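Local coordinates for protein NDP-rhamnosyltransferase (Saccharopolyspora spinosa, PDB 3TSA) that belongs to the GT-B glycosyltransferases, proteins built from two Rossmann-like domains, and is also called SpnG, at residues 2-7 with 113-119; 24-30 with 380-384. Numbering follows the deposited sequence.

Contact 1 (2-7 with 113-119); sequences MRVLVV and WRPSVLL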
loop_
_atom_site.group_PDB
_atom_site.type_symbol
_atom_site.label_atom_id
_atom_site.label_comp_id
_atom_site.label_asym_id
_atom_site.label_seq_id
_atom_site.Cartn_x
_atom_site.Cartn_y
_atom_site.Cartn_z
ATOM N N MET A 2 -14.787 -11.061 0.722
ATOM C CA MET A 2 -13.941 -12.018 0.020
ATOM C C MET A 2 -12.652 -12.140 0.793
ATOM O O MET A 2 -12.156 -11.195 1.421
ATOM C CB MET A 2 -13.618 -11.526 -1.390
ATOM C CG MET A 2 -14.904 -11.377 -2.286
ATOM S SD MET A 2 -14.365 -10.913 -3.868
ATOM C CE MET A 2 -14.058 -9.161 -3.535
ATOM N N ARG A 3 -12.089 -13.319 0.704
ATOM C CA ARG A 3 -10.703 -13.519 1.067
ATOM C C ARG A 3 -9.963 -13.851 -0.239
ATOM O O ARG A 3 -10.174 -14.932 -0.818
ATOM C CB ARG A 3 -10.564 -14.634 2.085
ATOM C CG ARG A 3 -10.649 -14.138 3.573
ATOM C CD ARG A 3 -10.078 -15.190 4.648
ATOM N NE ARG A 3 -10.816 -16.409 4.468
ATOM C CZ ARG A 3 -12.072 -16.591 4.900
ATOM N NH1 ARG A 3 -12.714 -17.746 4.653
ATOM N NH2 ARG A 3 -12.693 -15.626 5.607
ATOM N N VAL A 4 -9.124 -12.911 -0.706
ATOM C CA VAL A 4 -8.453 -13.079 -1.986
ATOM C C VAL A 4 -7.016 -13.521 -1.803
ATOM O O VAL A 4 -6.208 -12.711 -1.321
ATOM C CB VAL A 4 -8.513 -11.753 -2.819
ATOM C CG1 VAL A 4 -7.870 -11.938 -4.291
ATOM C CG2 VAL A 4 -9.949 -11.233 -2.826
ATOM N N LEU A 5 -6.679 -14.722 -2.319
ATOM C CA LEU A 5 -5.262 -15.182 -2.324
ATOM C C LEU A 5 -4.675 -14.809 -3.669
ATOM O O LEU A 5 -5.250 -15.265 -4.708
ATOM C CB LEU A 5 -5.150 -16.706 -2.116
ATOM C CG LEU A 5 -3.742 -17.319 -1.997
ATOM C CD1 LEU A 5 -2.946 -16.700 -0.840
ATOM C CD2 LEU A 5 -3.836 -18.855 -1.773
ATOM N N VAL A 6 -3.576 -14.083 -3.643
ATOM C CA VAL A 6 -2.964 -13.598 -4.836
ATOM C C VAL A 6 -1.751 -14.485 -5.141
ATOM O O VAL A 6 -0.914 -14.766 -4.237
ATOM C CB VAL A 6 -2.540 -12.166 -4.630
ATOM C CG1 VAL A 6 -1.817 -11.607 -5.893
ATOM C CG2 VAL A 6 -3.747 -11.356 -4.194
ATOM N N VAL A 7 -1.692 -14.983 -6.376
ATOM C CA VAL A 7 -0.691 -15.962 -6.763
ATOM C C VAL A 7 0.071 -15.378 -7.947
ATOM O O VAL A 7 -0.372 -15.501 -9.088
ATOM C CB VAL A 7 -1.376 -17.241 -7.197
ATOM C CG1 VAL A 7 -0.391 -18.320 -7.531
ATOM C CG2 VAL A 7 -2.342 -17.712 -6.087
ATOM N N TRP A 113 -5.791 -20.645 5.294
ATOM C CA TRP A 113 -6.359 -19.317 5.161
ATOM C C TRP A 113 -7.773 -19.284 4.525
ATOM O O TRP A 113 -8.534 -18.269 4.684
ATOM C CB TRP A 113 -5.356 -18.451 4.390
ATOM C CG TRP A 113 -5.636 -16.950 4.500
ATOM C CD1 TRP A 113 -5.444 -16.145 5.606
ATOM C CD2 TRP A 113 -6.108 -16.082 3.456
ATOM N NE1 TRP A 113 -5.768 -14.824 5.315
ATOM C CE2 TRP A 113 -6.154 -14.745 3.995
ATOM C CE3 TRP A 113 -6.483 -16.292 2.136
ATOM C CZ2 TRP A 113 -6.599 -13.646 3.258
ATOM C CZ3 TRP A 113 -6.911 -15.192 1.386
ATOM C CH2 TRP A 113 -6.986 -13.894 1.942
ATOM N N ARG A 114 -8.151 -20.369 3.813
ATOM C CA ARG A 114 -9.501 -20.485 3.202
ATOM C C ARG A 114 -9.900 -19.297 2.317
ATOM O O ARG A 114 -10.884 -18.582 2.588
ATOM C CB ARG A 114 -10.570 -20.724 4.313
ATOM C CG ARG A 114 -10.350 -22.029 5.123
ATOM C CD ARG A 114 -11.726 -22.532 5.671
ATOM N NE ARG A 114 -11.656 -23.847 6.328
ATOM C CZ ARG A 114 -11.316 -24.993 5.729
ATOM N NH1 ARG A 114 -11.019 -25.026 4.429
ATOM N NH2 ARG A 114 -11.265 -26.113 6.441
ATOM N N PRO A 115 -9.176 -19.077 1.237
ATOM C CA PRO A 115 -9.539 -18.040 0.310
ATOM C C PRO A 115 -10.857 -18.323 -0.389
ATOM O O PRO A 115 -11.281 -19.524 -0.553
ATOM C CB PRO A 115 -8.352 -18.062 -0.690
ATOM C CG PRO A 115 -7.953 -19.468 -0.702
ATOM C CD PRO A 115 -7.945 -19.768 0.801
ATOM N N SER A 116 -11.547 -17.272 -0.785
ATOM C CA SER A 116 -12.701 -17.503 -1.624
ATOM C C SER A 116 -12.475 -17.302 -3.098
ATOM O O SER A 116 -13.311 -17.699 -3.905
ATOM C CB SER A 116 -13.912 -16.701 -1.169
ATOM O OG SER A 116 -13.621 -15.349 -1.147
ATOM N N VAL A 117 -11.343 -16.725 -3.487
ATOM C CA VAL A 117 -11.156 -16.482 -4.890
ATOM C C VAL A 117 -9.613 -16.358 -4.996
ATOM O O VAL A 117 -8.934 -15.944 -3.995
ATOM C CB VAL A 117 -11.875 -15.179 -5.336
ATOM C CG1 VAL A 117 -11.392 -14.006 -4.567
ATOM C CG2 VAL A 117 -11.732 -14.941 -6.866
ATOM N N LEU A 118 -9.106 -16.829 -6.126
ATOM C CA LEU A 118 -7.665 -16.771 -6.419
ATOM C C LEU A 118 -7.462 -15.725 -7.516
ATOM O O LEU A 118 -8.083 -15.812 -8.574
ATOM C CB LEU A 118 -7.145 -18.128 -6.859
ATOM C CG LEU A 118 -7.475 -19.317 -5.970
ATOM C CD1 LEU A 118 -6.817 -20.600 -6.701
ATOM C CD2 LEU A 118 -6.938 -19.085 -4.532
ATOM N N LEU A 119 -6.572 -14.752 -7.275
ATOM C CA LEU A 119 -6.211 -13.770 -8.286
ATOM C C LEU A 119 -4.807 -14.180 -8.724
ATOM O O LEU A 119 -3.854 -14.131 -7.940
ATOM C CB LEU A 119 -6.184 -12.397 -7.627
ATOM C CG LEU A 119 -5.761 -11.286 -8.587
ATOM C CD1 LEU A 119 -6.695 -11.168 -9.790
ATOM C CD2 LEU A 119 -5.722 -9.974 -7.845
#
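Apolar side chains line both faces of this pair of strands. On one face V4 CG2 meets V117 CG1 at 3.6 Å and V4 CG1 meets L119 CB at 3.8 Å; on the other, L5 CB lies 3.8 Å from both P115 CB and L118 CD2. Helix 19-27 covers the V4 and L119 face through L21 and L25. Backbone hydrogen bonds run from L5 N to V117 O (3.1 Å), L119 N to L5 O (2.9 Å) and V7 N to L119 O (2.8 Å), the zigzag of parallel strands. Strands 3-7 and 117-121 are neighbours in the 3-2-1-4-5-6-7 sheet of the N-terminal Rossmann-like domain, where 3-7 also pairs with strand 31-36. Before strand 117-121 the regular pattern gives way: S116 N donates to R3 O (2.7 Å), and R3 N to S116 OG (3.1 Å). At the edge R3 CD sits over the six-membered ring of W113, 4.0 Å from its centroid, a CH-pi contact, while R3 NE and NH1 each reach R114 O at 2.9 Å.

Contact 2 (24-30 with 380-384); sequences ALQASGH and VRTLE
A Schellman motif ending one helix, set against a second helix from the far end of the sequence, illustrates how the C-terminal tail of a GT-B protein can return to its N-terminal domain. Residues 24-27 are the last turn of helix 19-27; G29, at positive phi (86°), is the C-prime residue, with H30 N hydrogen-bonded to L25 O (3.1 Å) and G29 N to Q26 O (3.1 Å). The chain then extends at H30 (phi/psi -90/166). Residues 380-384 are regular helix, E384 N to V380 O being 2.9 Å; the nearest CA pair across the contact is L25 and V380, 6.1 Å apart. V380 (chi1 t) is the wedge: its CG2 lies 3.8 Å from A24 CB, and its CG1 is 3.2 Å from S28 OG and 3.6 Å from H30 NE2. One turn on, L383 CD1 touches L25 CD2 at 3.9 Å. With H30 at chi1 m, chi2 -71° and E384 at m, t, chi3 -2°, H30 NE2 donates to E384 OE2 at 2.8 Å. L25 also packs on V32 of strand 31-36, and across the dimer interface A24 meets A27 of the second subunit, so helix 19-27 borders both helix 376-385 and that subunit.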
loop_
_atom_site.group_PDB
_atom_site.type_symbol
_atom_site.label_atom_id
_atom_site.label_comp_id
_atom_site.label_asym_id
_atom_site.label_seq_id
_atom_site.Cartn_x
_atom_site.Cartn_y
_atom_site.Cartn_z
ATOM N N ALA A 24 -7.470 -1.693 -3.957
ATOM C CA ALA A 24 -8.935 -1.527 -4.180
ATOM C C ALA A 24 -9.737 -2.523 -3.333
ATOM O O ALA A 24 -10.754 -2.145 -2.774
ATOM C CB ALA A 24 -9.308 -1.740 -5.669
ATOM N N LEU A 25 -9.298 -3.787 -3.322
ATOM C CA LEU A 25 -9.926 -4.870 -2.556
ATOM C C LEU A 25 -9.927 -4.506 -1.061
ATOM O O LEU A 25 -10.987 -4.531 -0.437
ATOM C CB LEU A 25 -9.212 -6.225 -2.833
ATOM C CG LEU A 25 -9.627 -6.760 -4.210
ATOM C CD1 LEU A 25 -8.614 -7.781 -4.682
ATOM C CD2 LEU A 25 -11.028 -7.408 -4.146
ATOM N N GLN A 26 -8.765 -4.121 -0.502
ATOM C CA GLN A 26 -8.678 -3.874 0.940
ATOM C C GLN A 26 -9.460 -2.598 1.248
ATOM O O GLN A 26 -10.120 -2.539 2.289
ATOM C CB GLN A 26 -7.203 -3.737 1.318
ATOM C CG GLN A 26 -6.540 -5.129 1.168
ATOM C CD GLN A 26 -5.143 -5.212 1.841
ATOM O OE1 GLN A 26 -4.526 -4.228 2.102
ATOM N NE2 GLN A 26 -4.758 -6.407 2.204
ATOM N N ALA A 27 -9.470 -1.606 0.344
ATOM C CA ALA A 27 -10.203 -0.377 0.602
ATOM C C ALA A 27 -11.757 -0.550 0.587
ATOM O O ALA A 27 -12.477 0.313 1.112
ATOM C CB ALA A 27 -9.819 0.687 -0.430
ATOM N N SER A 28 -12.231 -1.606 -0.066
ATOM C CA SER A 28 -13.615 -1.970 -0.073
ATOM C C SER A 28 -13.986 -3.055 0.930
ATOM O O SER A 28 -15.034 -3.668 0.785
ATOM C CB SER A 28 -14.087 -2.336 -1.470
ATOM O OG SER A 28 -13.374 -3.390 -1.981
ATOM N N GLY A 29 -13.134 -3.253 1.930
ATOM C CA GLY A 29 -13.407 -4.150 3.046
ATOM C C GLY A 29 -13.076 -5.629 2.904
ATOM O O GLY A 29 -13.454 -6.436 3.769
ATOM N N HIS A 30 -12.451 -6.041 1.807
ATOM C CA HIS A 30 -12.022 -7.440 1.665
ATOM C C HIS A 30 -10.609 -7.708 2.177
ATOM O O HIS A 30 -9.825 -6.786 2.444
ATOM C CB HIS A 30 -12.114 -7.856 0.184
ATOM C CG HIS A 30 -13.450 -7.551 -0.422
ATOM N ND1 HIS A 30 -14.588 -8.261 -0.093
ATOM C CD2 HIS A 30 -13.855 -6.540 -1.221
ATOM C CE1 HIS A 30 -15.627 -7.744 -0.731
ATOM N NE2 HIS A 30 -15.214 -6.675 -1.400
ATOM N N VAL A 380 -13.790 -4.300 -8.235
ATOM C CA VAL A 380 -14.096 -5.076 -7.030
ATOM C C VAL A 380 -15.485 -5.790 -7.073
ATOM O O VAL A 380 -15.579 -6.970 -6.750
ATOM C CB VAL A 380 -14.010 -4.177 -5.778
ATOM C CG1 VAL A 380 -14.404 -4.993 -4.514
ATOM C CG2 VAL A 380 -12.570 -3.638 -5.678
ATOM N N ARG A 381 -16.514 -5.123 -7.583
ATOM C CA ARG A 381 -17.833 -5.742 -7.836
ATOM C C ARG A 381 -17.790 -6.972 -8.760
ATOM O O ARG A 381 -18.409 -8.027 -8.468
ATOM C CB ARG A 381 -18.801 -4.665 -8.372
ATOM C CG ARG A 381 -20.069 -5.187 -8.977
ATOM C CD ARG A 381 -21.043 -5.852 -7.987
ATOM N NE ARG A 381 -21.746 -4.897 -7.119
ATOM C CZ ARG A 381 -22.512 -3.886 -7.544
ATOM N NH1 ARG A 381 -23.111 -3.086 -6.661
ATOM N NH2 ARG A 381 -22.666 -3.660 -8.849
ATOM N N THR A 382 -17.079 -6.869 -9.871
ATOM C CA THR A 382 -16.926 -8.019 -10.722
ATOM C C THR A 382 -16.343 -9.194 -9.946
ATOM O O THR A 382 -16.823 -10.321 -10.105
ATOM C CB THR A 382 -16.114 -7.676 -11.995
ATOM O OG1 THR A 382 -16.721 -6.519 -12.538
ATOM C CG2 THR A 382 -16.194 -8.758 -13.000
ATOM N N LEU A 383 -15.360 -8.926 -9.080
ATOM C CA LEU A 383 -14.710 -10.008 -8.352
ATOM C C LEU A 383 -15.697 -10.596 -7.337
ATOM O O LEU A 383 -15.732 -11.807 -7.115
ATOM C CB LEU A 383 -13.444 -9.465 -7.615
ATOM C CG LEU A 383 -12.317 -8.964 -8.554
ATOM C CD1 LEU A 383 -10.987 -8.618 -7.861
ATOM C CD2 LEU A 383 -12.027 -9.994 -9.478
ATOM N N GLU A 384 -16.465 -9.711 -6.709
ATOM C CA GLU A 384 -17.486 -10.072 -5.670
ATOM C C GLU A 384 -18.446 -11.075 -6.314
ATOM O O GLU A 384 -18.826 -12.066 -5.667
ATOM C CB GLU A 384 -18.219 -8.810 -5.133
ATOM C CG GLU A 384 -17.315 -7.906 -4.145
ATOM C CD GLU A 384 -18.019 -6.604 -3.685
ATOM O OE1 GLU A 384 -19.159 -6.453 -4.191
ATOM O OE2 GLU A 384 -17.454 -5.744 -2.888
#

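Overall arrangement
Contacts 1 and 2 show how the residue just before an N-terminal strand can tie a pair of sheet strands to a helix-helix contact. Their centres are about 12 Å apart, both about 22 Å from the centre of the chain and on the same side of it, and their segments alternate in sequence. M2 is the joint: its N lies 2.9 Å from H30 ND1, a probable hydrogen bond, while M2 CE is 3.6 Å from L25 CD2 and 3.5 Å from E384 CG. H30 thus probably bonds to M2, just ahead of strand 3-7, through ND1, and bonds to E384 of the C-terminal helix through NE2. Contact 1 lies within the N-terminal domain; contact 2 joins segments 350 residues apart.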